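Trigger factor (Thermotoga maritima, PDB 2NSC) probably keeps newly made proteins in an open conformation as a chaperone and isomerises prolyl peptide bonds, this chain being its N-terminal, ribosome-binding domain. Local coordinates at residues 17-22 and 68-73; 32-37 and 63-68. One frame throughout, in Å; residues are numbered along the deposited sequence.

Contact 1: residues 17-22 and 68-73; sequences YVFGAE and DFLMDL
Phe19 lays one face of its ring on Leu70, and this overlap carries most of the contact between residues 17-22 and 68-73. The principle at work is that one aromatic ring, set in a short connection, can join a strand to two leucines spaced three residues apart in another part of the chain. The clearest element is a CH-pi contact: Leu70 CB sits 4.1 Å from the centroid of the Phe19 ring and only 7° off the ring normal, almost exactly above the middle of the face. The two methyls of Leu70 reach back in the opposite sense, along the ring toward its root, where CD2 lies 3.8 Å from Phe19 CG and CD1 lies 3.9 Å from Phe19 CD2. Thus the two side chains run past each other in opposite directions.

Further apolar packing comes from Leu73, three residues on from Leu70. Leu73 CD1 approaches Phe19 CE1 obliquely at 3.9 Å, so a second leucine joins the first around the same ring. Phe19 CG stands anti to its own carbonyl carbon (chi1 -58°), which carries the ring out toward the helix.

Polar atoms contribute no hydrogen bond across the two segments. Leu70 O lies 3.8 Å from Phe19 CZ and accepts a backbone hydrogen bond from Leu73 N at 2.9 Å. Met1 touches both Phe19 and Leu73, while Leu70 also packs on Glu23 and Ala27 of helix 21-36.

Just after the ring, Gly20 occupies the N-cap position of that helix. The whole is apolar packing at a strand-to-helix connection, joining the two-stranded antiparallel hairpin to helix 62-71 in the trigger factor N-terminal domain.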
# COMPACT_ATOMS: atom_id res chain seq x y z
N TYR A 17 11.02 -3.28 2.04
CA TYR A 17 10.66 -2.58 0.80
C TYR A 17 9.90 -1.32 1.15
O TYR A 17 8.92 -1.37 1.87
CB TYR A 17 9.78 -3.48 -0.09
CG TYR A 17 10.54 -4.60 -0.77
CD1 TYR A 17 10.91 -4.48 -2.11
CD2 TYR A 17 10.93 -5.75 -0.06
CE1 TYR A 17 11.63 -5.50 -2.77
CE2 TYR A 17 11.66 -6.79 -0.70
CZ TYR A 17 12.00 -6.65 -2.05
OH TYR A 17 12.69 -7.63 -2.70
N VAL A 18 10.38 -0.18 0.66
CA VAL A 18 9.71 1.12 0.83
C VAL A 18 9.24 1.58 -0.55
O VAL A 18 10.04 1.69 -1.48
CB VAL A 18 10.67 2.16 1.45
CG1 VAL A 18 10.01 3.55 1.54
CG2 VAL A 18 11.13 1.70 2.84
N PHE A 19 7.95 1.85 -0.66
CA PHE A 19 7.33 2.15 -1.94
C PHE A 19 7.11 3.64 -2.10
O PHE A 19 6.73 4.33 -1.14
CB PHE A 19 6.01 1.38 -2.09
CG PHE A 19 6.16 -0.11 -1.99
CD1 PHE A 19 6.52 -0.86 -3.09
CD2 PHE A 19 6.00 -0.76 -0.76
CE1 PHE A 19 6.68 -2.26 -2.99
CE2 PHE A 19 6.14 -2.14 -0.66
CZ PHE A 19 6.50 -2.89 -1.78
N GLY A 20 7.34 4.13 -3.32
CA GLY A 20 7.22 5.54 -3.63
C GLY A 20 5.81 5.93 -4.01
O GLY A 20 4.95 5.07 -4.19
N ALA A 21 5.57 7.23 -4.14
CA ALA A 21 4.25 7.77 -4.47
C ALA A 21 3.64 7.21 -5.77
O ALA A 21 2.42 7.03 -5.86
CB ALA A 21 4.32 9.32 -4.52
N GLU A 22 4.47 6.94 -6.77
CA GLU A 22 3.95 6.47 -8.06
C GLU A 22 3.42 5.03 -7.97
O GLU A 22 2.36 4.72 -8.51
CB GLU A 22 5.02 6.61 -9.14
CG GLU A 22 4.62 6.06 -10.52
CD GLU A 22 3.31 6.65 -11.08
OE1 GLU A 22 3.25 7.88 -11.34
OE2 GLU A 22 2.35 5.86 -11.28
N ASP A 68 -1.87 -5.08 -0.50
CA ASP A 68 -1.89 -6.39 -1.22
C ASP A 68 -1.24 -6.25 -2.58
O ASP A 68 -0.41 -7.06 -2.96
CB ASP A 68 -3.32 -6.89 -1.44
CG ASP A 68 -3.95 -7.50 -0.20
OD1 ASP A 68 -3.20 -7.88 0.74
OD2 ASP A 68 -5.19 -7.59 -0.15
N PHE A 69 -1.64 -5.23 -3.34
CA PHE A 69 -1.09 -5.03 -4.66
C PHE A 69 0.36 -4.54 -4.65
O PHE A 69 1.13 -4.85 -5.57
CB PHE A 69 -2.01 -4.17 -5.52
CG PHE A 69 -3.23 -4.92 -6.01
CD1 PHE A 69 -3.11 -5.87 -7.03
CD2 PHE A 69 -4.48 -4.73 -5.41
CE1 PHE A 69 -4.23 -6.58 -7.47
CE2 PHE A 69 -5.59 -5.43 -5.82
CZ PHE A 69 -5.48 -6.37 -6.85
N LEU A 70 0.76 -3.79 -3.63
CA LEU A 70 2.16 -3.42 -3.51
C LEU A 70 3.01 -4.68 -3.30
O LEU A 70 4.07 -4.81 -3.90
CB LEU A 70 2.41 -2.41 -2.39
CG LEU A 70 1.99 -0.96 -2.63
CD1 LEU A 70 2.19 -0.22 -1.33
CD2 LEU A 70 2.80 -0.29 -3.77
N MET A 71 2.51 -5.59 -2.47
CA MET A 71 3.17 -6.86 -2.19
C MET A 71 3.49 -7.61 -3.48
O MET A 71 4.49 -8.31 -3.55
CB MET A 71 2.31 -7.74 -1.27
CG MET A 71 2.64 -7.63 0.21
SD MET A 71 1.40 -8.43 1.31
CE MET A 71 1.06 -10.00 0.50
N ASP A 72 2.67 -7.41 -4.51
CA ASP A 72 2.86 -8.09 -5.80
C ASP A 72 4.05 -7.56 -6.61
O ASP A 72 4.31 -8.04 -7.71
CB ASP A 72 1.59 -7.98 -6.67
CG ASP A 72 0.39 -8.74 -6.09
OD1 ASP A 72 0.58 -9.55 -5.15
OD2 ASP A 72 -0.73 -8.53 -6.61
N LEU A 73 4.73 -6.55 -6.11
CA LEU A 73 5.88 -6.01 -6.82
C LEU A 73 7.13 -6.76 -6.39
O LEU A 73 8.14 -6.75 -7.09
CB LEU A 73 6.05 -4.52 -6.55
CG LEU A 73 5.01 -3.57 -7.14
CD1 LEU A 73 5.27 -2.16 -6.66
CD2 LEU A 73 4.98 -3.64 -8.69

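Contact 2: residues 32-37 and 63-68; sequences VRYLNQ and QEYTLD
Tyr65 overlaps two side chains from successive positions of helix 21-36, Tyr34 and Leu35, and illustrates how one ring can fill the space between two helices. Leu35 covers part of a face: its CD2 methyl stands 4.2 Å from the centroid of the Tyr65 ring, 22° off the normal, displaced toward the rim where Tyr65 CE2 is the nearest atom at 3.9 Å. This is a CH-pi contact made by a single methyl branch.

Tyr34 meets the other side of the ring's outline, at Tyr65 CD1 and CE1. The nearest atoms are Tyr34 CE2 and Tyr65 CE1, 3.6 Å apart. The rings form an oblique aromatic pair, their planes inclined at 40°. Their centroids are 5.7 Å apart, and the two side chains cross at about a right angle. Tyr34 CG lies anti to the backbone N (chi1 175°), placing its CE2 beside Tyr65 CE1.

Replacing Tyr65 by an alanine would probably open a gap between the helices and leave Tyr34 and the Leu35 methyl without the ring they pack on.

Ala31 of helix 21-36 also touches Tyr65, and Leu35 packs in addition on Phe62, Leu54 and Leu58. No hydrogen bond crosses between the two segments, so aromatic and aliphatic packing alone joins them. Such a contact is typical of a helix-helix interface, here between helices 21-36 and 62-71 of the ribosome-binding domain.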
# COMPACT_ATOMS: atom_id res chain seq x y z
N VAL A 32 -8.86 -0.41 -7.01
CA VAL A 32 -10.14 0.05 -7.57
C VAL A 32 -10.66 -0.95 -8.61
O VAL A 32 -11.81 -1.36 -8.58
CB VAL A 32 -10.02 1.49 -8.16
CG1 VAL A 32 -11.27 1.89 -8.89
CG2 VAL A 32 -9.67 2.50 -7.05
N ARG A 33 -9.77 -1.33 -9.53
CA ARG A 33 -10.04 -2.31 -10.58
C ARG A 33 -10.55 -3.63 -9.99
O ARG A 33 -11.53 -4.20 -10.45
CB ARG A 33 -8.74 -2.55 -11.35
CG ARG A 33 -8.86 -3.18 -12.73
CD ARG A 33 -7.51 -3.03 -13.46
NE ARG A 33 -7.26 -1.61 -13.66
CZ ARG A 33 -6.09 -1.00 -13.54
NH1 ARG A 33 -4.98 -1.66 -13.20
NH2 ARG A 33 -6.05 0.31 -13.77
N TYR A 34 -9.86 -4.11 -8.95
CA TYR A 34 -10.17 -5.39 -8.33
C TYR A 34 -11.55 -5.35 -7.66
O TYR A 34 -12.35 -6.27 -7.79
CB TYR A 34 -9.09 -5.69 -7.28
CG TYR A 34 -9.34 -6.93 -6.47
CD1 TYR A 34 -8.93 -8.19 -6.93
CD2 TYR A 34 -9.95 -6.85 -5.22
CE1 TYR A 34 -9.15 -9.34 -6.17
CE2 TYR A 34 -10.17 -8.00 -4.46
CZ TYR A 34 -9.77 -9.24 -4.95
OH TYR A 34 -10.00 -10.38 -4.20
N LEU A 35 -11.81 -4.26 -6.94
CA LEU A 35 -13.05 -4.09 -6.21
C LEU A 35 -14.25 -3.94 -7.14
O LEU A 35 -15.33 -4.44 -6.82
CB LEU A 35 -12.95 -2.89 -5.28
CG LEU A 35 -12.08 -3.19 -4.05
CD1 LEU A 35 -11.67 -1.90 -3.34
CD2 LEU A 35 -12.79 -4.16 -3.08
N ASN A 36 -14.05 -3.27 -8.28
CA ASN A 36 -15.13 -3.02 -9.23
C ASN A 36 -15.52 -4.24 -10.04
O ASN A 36 -16.59 -4.26 -10.65
CB ASN A 36 -14.78 -1.86 -10.16
CG ASN A 36 -15.38 -0.54 -9.71
OD1 ASN A 36 -16.58 -0.46 -9.46
ND2 ASN A 36 -14.55 0.51 -9.63
N GLN A 37 -14.66 -5.25 -10.03
CA GLN A 37 -14.98 -6.54 -10.63
C GLN A 37 -15.79 -7.43 -9.67
O GLN A 37 -16.34 -8.45 -10.09
CB GLN A 37 -13.70 -7.30 -11.01
CG GLN A 37 -12.83 -6.67 -12.10
CD GLN A 37 -11.35 -7.10 -11.95
OE1 GLN A 37 -10.96 -7.69 -10.93
NE2 GLN A 37 -10.53 -6.79 -12.95
N GLN A 63 -6.69 0.64 2.32
CA GLN A 63 -5.24 0.52 2.43
C GLN A 63 -4.76 -0.92 2.38
O GLN A 63 -3.68 -1.20 1.87
CB GLN A 63 -4.74 1.07 3.77
CG GLN A 63 -4.90 2.53 4.03
CD GLN A 63 -4.18 2.94 5.31
OE1 GLN A 63 -3.49 2.12 5.95
NE2 GLN A 63 -4.30 4.21 5.67
N GLU A 64 -5.53 -1.83 2.98
CA GLU A 64 -5.19 -3.25 3.00
C GLU A 64 -5.09 -3.80 1.58
O GLU A 64 -4.15 -4.54 1.26
CB GLU A 64 -6.22 -4.05 3.79
CG GLU A 64 -6.28 -3.68 5.28
CD GLU A 64 -4.89 -3.72 5.96
OE1 GLU A 64 -4.12 -4.69 5.75
OE2 GLU A 64 -4.59 -2.76 6.71
N TYR A 65 -6.05 -3.42 0.74
CA TYR A 65 -6.05 -3.80 -0.68
C TYR A 65 -4.89 -3.15 -1.41
O TYR A 65 -4.22 -3.78 -2.24
CB TYR A 65 -7.40 -3.45 -1.34
CG TYR A 65 -8.51 -4.44 -1.01
CD1 TYR A 65 -8.46 -5.76 -1.48
CD2 TYR A 65 -9.61 -4.06 -0.21
CE1 TYR A 65 -9.48 -6.70 -1.19
CE2 TYR A 65 -10.65 -5.01 0.10
CZ TYR A 65 -10.57 -6.32 -0.40
OH TYR A 65 -11.55 -7.25 -0.13
N THR A 66 -4.64 -1.88 -1.09
CA THR A 66 -3.48 -1.18 -1.65
C THR A 66 -2.18 -1.91 -1.31
O THR A 66 -1.34 -2.13 -2.19
CB THR A 66 -3.42 0.30 -1.24
OG1 THR A 66 -4.63 0.95 -1.65
CG2 THR A 66 -2.25 1.00 -1.92
N LEU A 67 -2.02 -2.32 -0.06
CA LEU A 67 -0.83 -3.03 0.34
C LEU A 67 -0.74 -4.40 -0.32
O LEU A 67 0.36 -4.83 -0.67
CB LEU A 67 -0.77 -3.15 1.86
CG LEU A 67 -0.32 -1.89 2.58
CD1 LEU A 67 -0.82 -1.92 4.03
CD2 LEU A 67 1.20 -1.71 2.50
N ASP A 68 -1.87 -5.08 -0.50
CA ASP A 68 -1.89 -6.39 -1.22
C ASP A 68 -1.24 -6.25 -2.58
O ASP A 68 -0.41 -7.06 -2.96
CB ASP A 68 -3.32 -6.89 -1.44
CG ASP A 68 -3.95 -7.50 -0.20
OD1 ASP A 68 -3.20 -7.88 0.74
OD2 ASP A 68 -5.19 -7.59 -0.15

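How the contacts relate
From the N terminus, the chain runs through strands 2-9 and 12-18 and enters contact 1 just before helix 21-36. That helix carries it to contact 2 near its far end. After the loop and helix 51-58, helix 62-71 returns, closing the loop of contact 2 first and that of contact 1 afterwards. Contact 2 is thus nested inside contact 1, and their centres lie about 13 Å apart. Asp68 belongs to both, and Phe69 CZ bridges them by packing 3.7 Å from Tyr34 CB. Together they tie helix 62-71 to the hairpin's exit at one end and to helix 21-36 at the other.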